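Local coordinates for uncharacterized protein (Bacillus cereus, PDB 5F2H) that is of unknown function but has an alpha/beta hydrolase fold and is probably a hydrolase, at residues D88-K91 with P92-K95; V257-G260 with D261-D265; E246-D250 with K251-G255. All blocks are in the same frame, centred on the assembly; numbering follows the deposited sequence.

Contact 1 (D88-K91 with P92-K95)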
ATOM      1  N   ASP B  88     -21.033 -26.302 -40.975  1.00 78.07           N
ATOM      2  CA  ASP B  88     -20.736 -27.072 -42.192  1.00 83.45           C
ATOM      3  C   ASP B  88     -19.768 -28.229 -41.931  1.00 80.29           C
ATOM      4  O   ASP B  88     -19.958 -29.334 -42.443  1.00 75.96           O
ATOM      5  CB  ASP B  88     -20.173 -26.132 -43.260  1.00 88.80           C
ATOM      6  CG  ASP B  88     -21.188 -25.069 -43.703  1.00 94.78           C
ATOM      7  OD1 ASP B  88     -22.271 -25.432 -44.230  1.00 93.70           O
ATOM      8  OD2 ASP B  88     -20.855 -23.868 -43.613  1.00 98.15           O
ATOM      9  N   ASP B  89     -18.766 -27.982 -41.096  1.00 78.75           N
ATOM     10  CA  ASP B  89     -17.787 -29.007 -40.774  1.00 84.18           C
ATOM     11  C   ASP B  89     -18.394 -30.263 -40.161  1.00 78.20           C
ATOM     12  O   ASP B  89     -17.766 -31.329 -40.191  1.00 70.71           O
ATOM     13  CB  ASP B  89     -16.694 -28.452 -39.843  1.00 91.42           C
ATOM     14  CG  ASP B  89     -15.798 -27.417 -40.521  1.00 96.58           C
ATOM     15  OD1 ASP B  89     -15.953 -27.176 -41.748  1.00 97.98           O
ATOM     16  OD2 ASP B  89     -14.929 -26.862 -39.808  1.00 94.82           O
ATOM     17  N   LEU B  90     -19.603 -30.138 -39.616  1.00 69.87           N
ATOM     18  CA  LEU B  90     -20.288 -31.259 -38.983  1.00 69.39           C
ATOM     19  C   LEU B  90     -21.297 -31.990 -39.863  1.00 74.55           C
ATOM     20  O   LEU B  90     -21.849 -33.015 -39.454  1.00 77.73           O
ATOM     21  CB  LEU B  90     -21.039 -30.749 -37.757  1.00 66.17           C
ATOM     22  CG  LEU B  90     -20.249 -30.143 -36.607  1.00 64.35           C
ATOM     23  CD1 LEU B  90     -21.204 -29.519 -35.605  1.00 67.70           C
ATOM     24  CD2 LEU B  90     -19.371 -31.182 -35.931  1.00 62.69           C
ATOM     25  N   LYS B  91     -21.536 -31.500 -41.071  1.00 81.90           N
ATOM     26  CA  LYS B  91     -22.524 -32.140 -41.936  1.00 86.15           C
ATOM     27  C   LYS B  91     -22.301 -33.663 -42.136  1.00 80.00           C
ATOM     28  O   LYS B  91     -23.253 -34.444 -42.081  1.00 70.24           O
ATOM     29  CB  LYS B  91     -22.650 -31.399 -43.277  1.00 99.40           C
ATOM     30  CG  LYS B  91     -23.856 -31.850 -44.089  1.00112.00           C
ATOM     31  CD  LYS B  91     -24.043 -31.109 -45.401  1.00122.54           C
ATOM     32  CE  LYS B  91     -25.316 -31.597 -46.090  1.00126.54           C
ATOM     33  NZ  LYS B  91     -25.581 -30.945 -47.402  1.00130.94           N
ATOM     34  N   PRO B  92     -21.041 -34.092 -42.316  1.00 77.45           N
ATOM     35  CA  PRO B  92     -20.739 -35.521 -42.517  1.00 79.02           C
ATOM     36  C   PRO B  92     -21.209 -36.452 -41.407  1.00 79.66           C
ATOM     37  O   PRO B  92     -21.180 -37.675 -41.575  1.00 81.46           O
ATOM     38  CB  PRO B  92     -19.219 -35.561 -42.559  1.00 76.54           C
ATOM     39  CG  PRO B  92     -18.821 -34.206 -42.962  1.00 79.35           C
ATOM     40  CD  PRO B  92     -19.830 -33.261 -42.405  1.00 76.66           C
ATOM     41  N   LEU B  93     -21.632 -35.873 -40.292  1.00 76.67           N
ATOM     42  CA  LEU B  93     -22.100 -36.635 -39.152  1.00 75.85           C
ATOM     43  C   LEU B  93     -23.621 -36.865 -39.127  1.00 77.44           C
ATOM     44  O   LEU B  93     -24.084 -37.785 -38.450  1.00 72.21           O
ATOM     45  CB  LEU B  93     -21.650 -35.917 -37.880  1.00 73.23           C
ATOM     46  CG  LEU B  93     -20.126 -35.703 -37.801  1.00 71.19           C
ATOM     47  CD1 LEU B  93     -19.746 -34.862 -36.598  1.00 68.97           C
ATOM     48  CD2 LEU B  93     -19.378 -37.023 -37.757  1.00 72.07           C
ATOM     49  N   HIS B  94     -24.394 -36.075 -39.886  1.00 80.88           N
ATOM     50  CA  HIS B  94     -25.873 -36.225 -39.898  1.00 85.94           C
ATOM     51  C   HIS B  94     -26.351 -37.618 -40.291  1.00 90.23           C
ATOM     52  O   HIS B  94     -27.468 -38.008 -39.960  1.00 86.26           O
ATOM     53  CB  HIS B  94     -26.572 -35.186 -40.785  1.00 83.63           C
ATOM     54  CG  HIS B  94     -26.252 -33.775 -40.414  1.00 82.77           C
ATOM     55  ND1 HIS B  94     -25.527 -32.938 -41.230  1.00 84.34           N
ATOM     56  CD2 HIS B  94     -26.508 -33.071 -39.292  1.00 86.01           C
ATOM     57  CE1 HIS B  94     -25.415 -31.752 -40.655  1.00 83.60           C
ATOM     58  NE2 HIS B  94     -25.989 -31.812 -39.470  1.00 83.37           N
ATOM     59  N   LYS B  95     -25.510 -38.363 -40.999  1.00 95.53           N
ATOM     60  CA  LYS B  95     -25.869 -39.712 -41.398  1.00 95.39           C
ATOM     61  C   LYS B  95     -26.095 -40.550 -40.153  1.00 90.80           C
ATOM     62  O   LYS B  95     -27.052 -41.308 -40.077  1.00 93.40           O
ATOM     63  CB  LYS B  95     -24.730 -40.380 -42.164  1.00100.24           C
ATOM     64  CG  LYS B  95     -24.244 -39.672 -43.406  1.00104.50           C
ATOM     65  CD  LYS B  95     -23.021 -40.406 -43.927  1.00113.23           C
ATOM     66  CE  LYS B  95     -22.359 -39.685 -45.084  1.00121.20           C
ATOM     67  NZ  LYS B  95     -21.090 -40.350 -45.493  1.00126.66           N
TER
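Leu90 and Leu93 meet through their methyl groups, CD2 of Leu90 lying 3.8 Å from CD1 of Leu93, on the packed side of a tight helical turn. The backbone winds through helical angles, but its bonds span three residues: Leu93 N donates to Leu90 O at 3.0 Å, and His94 N does the same to Lys91 O at 3.0 Å. Two such bonds in succession make a 3-10-like turn in the loop between helices 81-86 and 97-115 of the all-helical N-terminal region, whose sequence family belongs to the TPR clan. Leucine suits this side because its branched end can bridge to neighbouring helices: Leu90 reaches Tyr52 of helix 44-58, while Leu93 rests on Ala64, Met65 and Met68 of helix 61-74. Pro92 fits the bend for another reason. It has no N-H to offer, and its CD sits 3.6 Å from Asp89 O, a carbonyl that instead accepts a hydrogen bond from Ser56 OG.

The other side is looser: Lys91 is exposed and His94 only partly covered. Lys91 has CG anti to its backbone N (chi1 -168°) and then runs out extended, crossing the His94 side chain at about a right angle. Its CG lies in the plane of the imidazole, at the ring edge, 3.5 Å from His94 ND1. That same ND1 makes a weak, strongly bent bond to Lys91 O (2.9 Å, 116°), and Leu90 O lies over one face of the ring, off its centre. Phe99 meets the imidazole nearly perpendicularly. The amino group of Lys91 stays 6.5 Å from His94 ND1, so the lysine contributes its aliphatic stem to the contact.

Lys91 O thus receives both the backbone N-H and, weakly, the side-chain nitrogen of His94. If real, the second bond would place a hydrogen on ND1, but its poor angle suggests that it adds little to the backbone turn.

Contact 2 (V257-G260 with D261-D265)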
ATOM      1  N   VAL B 257      20.815   9.904   8.987  1.00 70.77           N
ATOM      2  CA  VAL B 257      21.093  10.617  10.228  1.00 65.63           C
ATOM      3  C   VAL B 257      21.161  12.113   9.951  1.00 66.44           C
ATOM      4  O   VAL B 257      21.730  12.544   8.942  1.00 69.46           O
ATOM      5  CB  VAL B 257      22.420  10.148  10.840  1.00 62.47           C
ATOM      6  CG1 VAL B 257      22.734  10.944  12.095  1.00 60.77           C
ATOM      7  CG2 VAL B 257      22.352   8.658  11.128  1.00 61.36           C
ATOM      8  N   VAL B 258      20.588  12.894  10.860  1.00 61.94           N
ATOM      9  CA  VAL B 258      20.567  14.314  10.716  1.00 62.04           C
ATOM     10  C   VAL B 258      20.960  14.925  12.027  1.00 59.38           C
ATOM     11  O   VAL B 258      20.558  14.436  13.068  1.00 62.42           O
ATOM     12  CB  VAL B 258      19.121  14.793  10.388  1.00 64.73           C
ATOM     13  CG1 VAL B 258      19.059  16.320  10.284  1.00 65.63           C
ATOM     14  CG2 VAL B 258      18.595  14.157   9.101  1.00 64.78           C
ATOM     15  N   CYS B 259      21.721  16.003  11.981  1.00 60.51           N
ATOM     16  CA  CYS B 259      22.109  16.706  13.192  1.00 63.04           C
ATOM     17  C   CYS B 259      22.544  18.108  12.837  1.00 70.26           C
ATOM     18  O   CYS B 259      23.090  18.352  11.750  1.00 73.48           O
ATOM     19  CB  CYS B 259      23.221  16.009  13.935  1.00 64.46           C
ATOM     20  SG  CYS B 259      23.665  16.875  15.457  1.00 66.52           S
ATOM     21  N   GLY B 260      22.274  19.032  13.750  1.00 74.36           N
ATOM     22  CA  GLY B 260      22.621  20.431  13.560  1.00 79.59           C
ATOM     23  C   GLY B 260      24.006  20.745  14.098  1.00 85.49           C
ATOM     24  O   GLY B 260      24.375  20.308  15.194  1.00 86.20           O
ATOM     25  N   ASP B 261      24.740  21.573  13.356  1.00 89.19           N
ATOM     26  CA  ASP B 261      26.102  21.959  13.721  1.00 91.31           C
ATOM     27  C   ASP B 261      26.264  22.875  14.943  1.00 89.09           C
ATOM     28  O   ASP B 261      27.373  23.324  15.218  1.00 89.80           O
ATOM     29  CB  ASP B 261      26.797  22.594  12.519  1.00 97.57           C
ATOM     30  CG  ASP B 261      26.093  23.836  12.032  1.00104.20           C
ATOM     31  OD1 ASP B 261      24.965  24.110  12.500  1.00110.86           O
ATOM     32  OD2 ASP B 261      26.664  24.534  11.170  1.00110.36           O
ATOM     33  N   GLN B 262      25.182  23.163  15.662  1.00 85.54           N
ATOM     34  CA  GLN B 262      25.251  24.013  16.863  1.00 86.98           C
ATOM     35  C   GLN B 262      24.757  23.226  18.075  1.00 83.26           C
ATOM     36  O   GLN B 262      24.530  23.790  19.146  1.00 82.50           O
ATOM     37  CB  GLN B 262      24.362  25.245  16.687  1.00 87.95           C
ATOM     38  CG  GLN B 262      24.686  26.096  15.468  1.00 91.98           C
ATOM     39  CD  GLN B 262      26.043  26.760  15.547  1.00 95.86           C
ATOM     40  OE1 GLN B 262      26.536  27.073  16.631  1.00 96.51           O
ATOM     41  NE2 GLN B 262      26.619  27.049  14.388  1.00 99.36           N
ATOM     42  N   ASP B 263      24.617  21.915  17.892  1.00 80.55           N
ATOM     43  CA  ASP B 263      24.119  21.016  18.920  1.00 76.98           C
ATOM     44  C   ASP B 263      25.254  20.573  19.836  1.00 77.65           C
ATOM     45  O   ASP B 263      25.853  19.524  19.645  1.00 74.52           O
ATOM     46  CB  ASP B 263      23.472  19.836  18.214  1.00 76.42           C
ATOM     47  CG  ASP B 263      22.735  18.923  19.145  1.00 74.15           C
ATOM     48  OD1 ASP B 263      22.997  18.927  20.367  1.00 72.53           O
ATOM     49  OD2 ASP B 263      21.889  18.185  18.618  1.00 74.60           O
ATOM     50  N   GLU B 264      25.507  21.382  20.856  1.00 80.44           N
ATOM     51  CA  GLU B 264      26.576  21.143  21.804  1.00 86.99           C
ATOM     52  C   GLU B 264      26.606  19.747  22.433  1.00 86.11           C
ATOM     53  O   GLU B 264      27.682  19.257  22.773  1.00 88.69           O
ATOM     54  CB  GLU B 264      26.581  22.228  22.883  1.00 93.56           C
ATOM     55  CG  GLU B 264      27.836  22.202  23.739  1.00104.33           C
ATOM     56  CD  GLU B 264      27.883  23.343  24.732  1.00109.92           C
ATOM     57  OE1 GLU B 264      28.866  23.414  25.506  1.00114.99           O
ATOM     58  OE2 GLU B 264      26.943  24.171  24.721  1.00110.80           O
ATOM     59  N   ASP B 265      25.453  19.105  22.589  1.00 81.64           N
ATOM     60  CA  ASP B 265      25.419  17.778  23.190  1.00 80.48           C
ATOM     61  C   ASP B 265      25.490  16.617  22.221  1.00 77.89           C
ATOM     62  O   ASP B 265      26.054  15.590  22.566  1.00 80.11           O
ATOM     63  CB  ASP B 265      24.140  17.576  24.027  1.00 80.03           C
ATOM     64  CG  ASP B 265      24.102  18.428  25.283  1.00 84.18           C
ATOM     65  OD1 ASP B 265      25.084  19.151  25.564  1.00 89.98           O
ATOM     66  OD2 ASP B 265      23.092  18.343  26.015  1.00 86.11           O
TER
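Gly260 and Asp263 close a type I beta turn at the end of strand 254-260, with Asp263 N donating to Gly260 O (3.1 Å, 151°). The chain bends again at once, Asp263 being the centre of an inverse gamma turn. Asp263 directs its CB back toward the strand, to 3.2 Å from Gly260 O, and Gly260 adds no side chain beside it. With CG anti to the backbone N (chi1 -172°), the carboxylate of Asp263 lies beside the thiol of Cys259: SG is 3.9 Å from Asp263 OD2, a van der Waals approach by a small, weakly polar group. The other oxygen, OD1, accepts a hydrogen bond from Cys266 N, which, helped a little by a weak one from Asp265 N (3.3 Å), probably limits the rotation of the carboxylate. Asp261 and Gln262, in the middle of the turn, are polar, as befits its more open side.

An acid in the loop after this strand is characteristic of alpha/beta hydrolases. Asp263 touches His294 and lies near the probable nucleophile elbow around Ser208, which is consistent with its being the acid of a Ser-His-Asp triad.

Within the parallel sheet, strand 254-260 runs between 227-231 and 284-289, bonding to Phe230 and Ala232 through Val258 and to Glu285 and Lys287 through Val257. Val257 and Cys259 pack against helix 267-279, both touching Thr270, while Val258 touches Met231 and Val289.

Contact 3 (E246-D250 with K251-G255)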
ATOM      1  N   GLU B 246      28.238  -4.475  13.876  1.00115.15           N
ATOM      2  CA  GLU B 246      28.397  -5.413  12.766  1.00122.69           C
ATOM      3  C   GLU B 246      27.026  -5.770  12.211  1.00117.19           C
ATOM      4  O   GLU B 246      26.834  -5.865  11.006  1.00116.37           O
ATOM      5  CB  GLU B 246      29.068  -6.699  13.256  1.00130.54           C
ATOM      6  CG  GLU B 246      29.141  -7.815  12.215  1.00138.05           C
ATOM      7  CD  GLU B 246      29.794  -9.083  12.749  1.00148.82           C
ATOM      8  OE1 GLU B 246      30.494  -9.014  13.785  1.00152.83           O
ATOM      9  OE2 GLU B 246      29.632 -10.151  12.117  1.00149.16           O
ATOM     10  N   VAL B 247      26.080  -5.962  13.122  1.00113.18           N
ATOM     11  CA  VAL B 247      24.718  -6.323  12.774  1.00108.59           C
ATOM     12  C   VAL B 247      24.172  -5.492  11.613  1.00107.59           C
ATOM     13  O   VAL B 247      23.348  -5.963  10.836  1.00105.68           O
ATOM     14  CB  VAL B 247      23.784  -6.211  14.000  1.00103.72           C
ATOM     15  CG1 VAL B 247      22.343  -6.501  13.611  1.00102.65           C
ATOM     16  CG2 VAL B 247      24.227  -7.162  15.103  1.00106.83           C
ATOM     17  N   LEU B 248      24.649  -4.265  11.474  1.00112.56           N
ATOM     18  CA  LEU B 248      24.179  -3.394  10.398  1.00114.68           C
ATOM     19  C   LEU B 248      24.658  -3.789   8.989  1.00117.20           C
ATOM     20  O   LEU B 248      24.008  -3.465   7.997  1.00116.09           O
ATOM     21  CB  LEU B 248      24.601  -1.955  10.691  1.00115.19           C
ATOM     22  CG  LEU B 248      24.119  -1.362  12.022  1.00114.27           C
ATOM     23  CD1 LEU B 248      24.715   0.024  12.209  1.00114.12           C
ATOM     24  CD2 LEU B 248      22.603  -1.319  12.113  1.00116.61           C
ATOM     25  N   GLN B 249      25.780  -4.495   8.904  1.00116.90           N
ATOM     26  CA  GLN B 249      26.342  -4.911   7.612  1.00120.40           C
ATOM     27  C   GLN B 249      25.986  -6.334   7.219  1.00125.12           C
ATOM     28  O   GLN B 249      26.225  -6.723   6.080  1.00131.04           O
ATOM     29  CB  GLN B 249      27.868  -4.718   7.589  1.00122.05           C
ATOM     30  CG  GLN B 249      28.625  -5.403   8.719  1.00121.85           C
ATOM     31  CD  GLN B 249      30.094  -5.041   8.737  1.00122.15           C
ATOM     32  OE1 GLN B 249      30.630  -4.541   7.749  1.00125.11           O
ATOM     33  NE2 GLN B 249      30.756  -5.300   9.861  1.00122.69           N
ATOM     34  N   ASP B 250      25.398  -7.101   8.135  1.00125.95           N
ATOM     35  CA  ASP B 250      25.028  -8.493   7.835  1.00127.77           C
ATOM     36  C   ASP B 250      23.526  -8.597   7.533  1.00123.25           C
ATOM     37  O   ASP B 250      23.068  -9.646   7.099  1.00128.34           O
ATOM     38  CB  ASP B 250      25.525  -9.496   8.915  1.00128.44           C
ATOM     39  CG  ASP B 250      24.999  -9.193  10.300  1.00127.65           C
ATOM     40  OD1 ASP B 250      24.251  -8.219  10.442  1.00143.98           O
ATOM     41  OD2 ASP B 250      25.329  -9.913  11.257  1.00125.79           O
ATOM     42  N   LYS B 251      22.776  -7.504   7.720  1.00116.86           N
ATOM     43  CA  LYS B 251      21.327  -7.498   7.436  1.00116.73           C
ATOM     44  C   LYS B 251      20.903  -6.427   6.417  1.00115.10           C
ATOM     45  O   LYS B 251      19.716  -6.273   6.114  1.00111.91           O
ATOM     46  CB  LYS B 251      20.481  -7.384   8.710  1.00114.59           C
ATOM     47  CG  LYS B 251      20.663  -8.533   9.694  1.00116.55           C
ATOM     48  CD  LYS B 251      20.431  -9.902   9.061  1.00119.52           C
ATOM     49  CE  LYS B 251      19.062 -10.077   8.416  1.00118.45           C
ATOM     50  NZ  LYS B 251      17.926 -10.007   9.371  1.00117.31           N
ATOM     51  N   ASN B 252      21.878  -5.701   5.878  1.00120.21           N
ATOM     52  CA  ASN B 252      21.626  -4.665   4.870  1.00119.83           C
ATOM     53  C   ASN B 252      20.551  -3.657   5.281  1.00111.73           C
ATOM     54  O   ASN B 252      19.417  -3.715   4.790  1.00113.51           O
ATOM     55  CB  ASN B 252      21.221  -5.337   3.548  1.00125.16           C
ATOM     56  CG  ASN B 252      22.247  -6.352   3.070  1.00129.86           C
ATOM     57  OD1 ASN B 252      23.391  -6.340   3.517  1.00133.78           O
ATOM     58  ND2 ASN B 252      21.838  -7.240   2.166  1.00129.53           N
ATOM     59  N   ILE B 253      20.914  -2.745   6.183  1.00102.86           N
ATOM     60  CA  ILE B 253      20.000  -1.720   6.671  1.00 94.10           C
ATOM     61  C   ILE B 253      20.529  -0.347   6.269  1.00 94.46           C
ATOM     62  O   ILE B 253      21.736  -0.097   6.356  1.00 97.81           O
ATOM     63  CB  ILE B 253      19.893  -1.750   8.206  1.00 87.66           C
ATOM     64  CG1 ILE B 253      19.512  -3.146   8.702  1.00 84.48           C
ATOM     65  CG2 ILE B 253      18.901  -0.699   8.683  1.00 84.79           C
ATOM     66  CD1 ILE B 253      19.406  -3.262  10.205  1.00 81.34           C
ATOM     67  N   LYS B 254      19.632   0.542   5.839  1.00 92.36           N
ATOM     68  CA  LYS B 254      20.020   1.905   5.428  1.00 87.07           C
ATOM     69  C   LYS B 254      19.766   2.899   6.559  1.00 79.22           C
ATOM     70  O   LYS B 254      18.778   2.791   7.273  1.00 80.29           O
ATOM     71  CB  LYS B 254      19.282   2.327   4.161  1.00 89.84           C
ATOM     72  CG  LYS B 254      19.561   1.435   2.959  1.00 95.01           C
ATOM     73  CD  LYS B 254      18.896   1.960   1.694  1.00 98.52           C
ATOM     74  CE  LYS B 254      19.126   1.032   0.507  1.00104.78           C
ATOM     75  NZ  LYS B 254      18.499   1.532  -0.750  1.00107.89           N
ATOM     76  N   GLY B 255      20.666   3.858   6.726  1.00 74.83           N
ATOM     77  CA  GLY B 255      20.540   4.847   7.790  1.00 72.58           C
ATOM     78  C   GLY B 255      20.540   6.278   7.290  1.00 77.02           C
ATOM     79  O   GLY B 255      21.285   6.634   6.373  1.00 77.82           O
TER
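Leu248 and Ile253 approach at a slant, end to end, with CD2 of the leucine 4.2 Å from CD1 of the isoleucine. Leu248 leaves the helix with CB directed away from the following residues, whereas Ile253 sends its CB toward the helix. Its CG1 is anti to the carbonyl carbon (chi1 -54°), and the extended arm beyond it (chi2 179°) delivers CD1 to the leucine. Both are buried, where branched aliphatic groups are well placed: Leu248 also packs on Leu219 of helix 209-219 and on Ile282, and Val247 joins it against Leu219.

The short, weakly bonded helix 247-250, with a bond from Gln249 N to Glu246 O (2.7 Å) and a weak one from Asp250 N to the same oxygen, is the helical part of a beta-alpha-beta crossover. It links strand 227-231 to strand 254-260, neighbours in the parallel sheet of the alpha/beta hydrolase fold. Asn252 helps to turn the chain from helix to strand: its positive phi (52°) is a conformation that asparagine tolerates better than most residues.

On the solvent side, Asp250 and Lys251 lie across one another at an oblique angle. The carboxylate of Asp250 folds back so that OD1 comes within 3.7 Å of Lys251 CG, an approach to the aliphatic part of the lysine, while the lysine stem curls round the peptide between them, its CD 3.3 Å from Asp250 O. Successive bends in that stem carry NZ to 6.7 Å from Asp250 OD1, too far for a salt bridge; any attraction between the opposite charges is probably weak and screened by solvent. Two long, flexible polar residues thus suit a surface position where the chain leaves the helix.

Overall arrangement
From the N terminus the chain first meets contact 1, in the connection between helices 81-86 and 97-115, where a local turn is set against helices 44-58 and 61-74. Contact 3 comes much later and closes the bend from helix 247-250 into strand 254-260; contact 2 follows directly, turning the far end of that strand toward helix 267-279. All three are in series, and none nests within or crosses another. Contacts 2 and 3 share the strand, their centres about 23 Å apart. Contact 1 belongs to the separate helical N-terminal region, its centre about 90 Å from that of contact 2, on the opposite side of the chain's centre.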